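Local coordinates for DUF1076 domain-containing protein (PDB 6IAI), which is a Salmonella Typhi type III secretion effector that acts as an E3/E4 ubiquitin ligase and binds K48- and K63-linked diubiquitin, at residues A[67-72]-A[85-90]. Numbering follows the deposited sequence.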
loop_
_atom_site.group_PDB
_atom_site.type_symbol
_atom_site.label_atom_id
_atom_site.label_comp_id
_atom_site.label_asym_id
_atom_site.label_seq_id
_atom_site.Cartn_x
_atom_site.Cartn_y
_atom_site.Cartn_z
ATOM N N LEU A 67 3.678 -5.235 -2.379
ATOM C CA LEU A 67 2.298 -4.856 -2.676
ATOM C C LEU A 67 1.419 -5.074 -1.471
ATOM O O LEU A 67 1.464 -6.144 -0.855
ATOM C CB LEU A 67 1.694 -5.660 -3.848
ATOM C CG LEU A 67 2.412 -5.673 -5.170
ATOM C CD1 LEU A 67 1.541 -6.350 -6.230
ATOM C CD2 LEU A 67 2.824 -4.268 -5.590
ATOM N N TYR A 68 0.552 -4.083 -1.203
ATOM C CA TYR A 68 -0.418 -4.045 -0.112
ATOM C C TYR A 68 -1.797 -3.802 -0.682
ATOM O O TYR A 68 -1.937 -3.094 -1.664
ATOM C CB TYR A 68 -0.040 -2.937 0.884
ATOM C CG TYR A 68 1.369 -3.125 1.416
ATOM C CD1 TYR A 68 2.475 -2.663 0.700
ATOM C CD2 TYR A 68 1.604 -3.849 2.586
ATOM C CE1 TYR A 68 3.775 -2.896 1.147
ATOM C CE2 TYR A 68 2.898 -4.071 3.051
ATOM C CZ TYR A 68 3.980 -3.586 2.332
ATOM O OH TYR A 68 5.252 -3.821 2.771
ATOM N N GLU A 69 -2.811 -4.441 -0.105
ATOM C CA GLU A 69 -4.208 -4.281 -0.494
ATOM C C GLU A 69 -4.867 -3.406 0.523
ATOM O O GLU A 69 -4.697 -3.647 1.715
ATOM C CB GLU A 69 -4.901 -5.629 -0.581
ATOM C CG GLU A 69 -4.253 -6.554 -1.601
ATOM C CD GLU A 69 -4.708 -8.001 -1.601
ATOM O OE1 GLU A 69 -5.046 -8.540 -0.518
ATOM O OE2 GLU A 69 -4.617 -8.625 -2.683
ATOM N N VAL A 70 -5.510 -2.316 0.082
ATOM C CA VAL A 70 -6.162 -1.407 1.010
ATOM C C VAL A 70 -7.612 -1.148 0.580
ATOM O O VAL A 70 -7.922 -1.033 -0.604
ATOM C CB VAL A 70 -5.381 -0.104 1.387
ATOM C CG1 VAL A 70 -3.942 -0.040 0.883
ATOM C CG2 VAL A 70 -6.155 1.181 1.222
ATOM N N SER A 71 -8.503 -1.114 1.569
ATOM C CA SER A 71 -9.916 -0.816 1.384
ATOM C C SER A 71 -10.413 0.030 2.508
ATOM O O SER A 71 -9.847 -0.004 3.586
ATOM C CB SER A 71 -10.760 -2.090 1.250
ATOM O OG SER A 71 -10.333 -3.157 2.083
ATOM N N ASN A 72 -11.431 0.831 2.252
ATOM C CA ASN A 72 -12.114 1.566 3.314
ATOM C C ASN A 72 -13.306 0.650 3.748
ATOM O O ASN A 72 -13.326 -0.520 3.337
ATOM C CB ASN A 72 -12.523 2.981 2.858
ATOM C CG ASN A 72 -13.753 3.056 1.994
ATOM O OD1 ASN A 72 -14.023 2.198 1.143
ATOM N ND2 ASN A 72 -14.520 4.101 2.195
ATOM N N SER A 85 -4.159 -5.470 3.979
ATOM C CA SER A 85 -3.825 -6.888 3.841
ATOM C C SER A 85 -2.811 -7.039 2.705
ATOM O O SER A 85 -2.372 -6.045 2.138
ATOM C CB SER A 85 -5.081 -7.737 3.591
ATOM O OG SER A 85 -5.856 -7.310 2.481
ATOM N N PHE A 86 -2.413 -8.263 2.405
ATOM C CA PHE A 86 -1.508 -8.564 1.306
ATOM C C PHE A 86 -1.756 -9.982 0.873
ATOM O O PHE A 86 -2.186 -10.799 1.685
ATOM C CB PHE A 86 -0.014 -8.319 1.656
ATOM C CG PHE A 86 0.589 -9.192 2.731
ATOM C CD1 PHE A 86 1.182 -10.413 2.413
ATOM C CD2 PHE A 86 0.599 -8.780 4.058
ATOM C CE1 PHE A 86 1.751 -11.218 3.412
ATOM C CE2 PHE A 86 1.160 -9.587 5.055
ATOM C CZ PHE A 86 1.731 -10.801 4.724
ATOM N N SER A 87 -1.498 -10.279 -0.402
ATOM C CA SER A 87 -1.678 -11.629 -0.929
ATOM C C SER A 87 -0.675 -11.870 -2.027
ATOM O O SER A 87 -0.306 -10.928 -2.735
ATOM C CB SER A 87 -3.106 -11.826 -1.450
ATOM O OG SER A 87 -3.350 -11.112 -2.655
ATOM N N THR A 88 -0.227 -13.131 -2.157
ATOM C CA THR A 88 0.705 -13.574 -3.200
ATOM C C THR A 88 0.551 -15.070 -3.514
ATOM O O THR A 88 0.077 -15.844 -2.682
ATOM C CB THR A 88 2.178 -13.174 -2.880
ATOM O OG1 THR A 88 2.963 -13.301 -4.068
ATOM C CG2 THR A 88 2.787 -13.982 -1.742
ATOM N N THR A 89 0.971 -15.466 -4.721
ATOM C CA THR A 89 0.975 -16.869 -5.143
ATOM C C THR A 89 2.378 -17.459 -4.944
ATOM O O THR A 89 2.474 -18.587 -4.452
ATOM C CB THR A 89 0.485 -17.055 -6.593
ATOM O OG1 THR A 89 1.225 -16.198 -7.471
ATOM C CG2 THR A 89 -1.011 -16.829 -6.743
ATOM N N ASP A 90 3.462 -16.699 -5.295
ATOM C CA ASP A 90 4.829 -17.219 -5.189
ATOM C C ASP A 90 5.288 -17.382 -3.735
ATOM O O ASP A 90 5.398 -16.420 -2.956
ATOM C CB ASP A 90 5.861 -16.467 -6.054
ATOM C CG ASP A 90 6.290 -15.095 -5.601
ATOM O OD1 ASP A 90 5.448 -14.369 -5.023
ATOM O OD2 ASP A 90 7.452 -14.721 -5.877
HETATM O O HOH W 1 -0.757 -7.943 -1.881
HETATM O O HOH W 2 -7.596 -4.612 2.331
#
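Glu69 and Ser85 form an antiparallel hydrogen-bonded pair at the edge of the sheet, Glu69 N donating to Ser85 O (2.8 Å) and Ser85 N returning the bond to Glu69 O (3.0 Å). Two residues further on, a water takes the place of the direct pairing, accepting from Ser87 N and donating to Leu67 O, and so carries the ladder past the end of strand 83-85. The side chain of Glu69 runs alongside the departing chain, on the same sheet face as Ser85. With CG beside the backbone N (chi1 -60°) and the chain extended beyond it, its carboxylate reaches both serines. Ser87 OG donates to Glu69 OE2 at 2.8 Å, coming from above the carboxylate plane, while Ser85 OG lies 3.3 Å from Glu69 OE1 in a bond that is weak at most. Lys58 makes a long, weak ion pair with Glu69 OE1, which would probably favour the charged carboxylate. A second water links Ser85 OG to Ser71 OG and, weakly, to Glu69 O. On the other face, Phe86 sets its CB 3.6 Å from Leu67 O and turns its ring away from the strand. Further along, Thr88 OG1 donates to Asp90 OD1 (2.9 Å), tying the loop to the N-cap of helix 91-113. That helix packs against the face bearing Tyr68 and Phe86: Trp101 stacks on Phe86, meets Tyr68 edge-to-face and hydrogen-bonds Leu67 O. The contact is the edge-strand pairing of the small mixed sheet in the N-terminal part of the effector. Strand 66-71 thus pairs with strand 59-63 along one edge and with 83-85 along the other, the latter leading through the loop into helix 91-113, while helix 41-53 lies against Val70 further along the face of Tyr68.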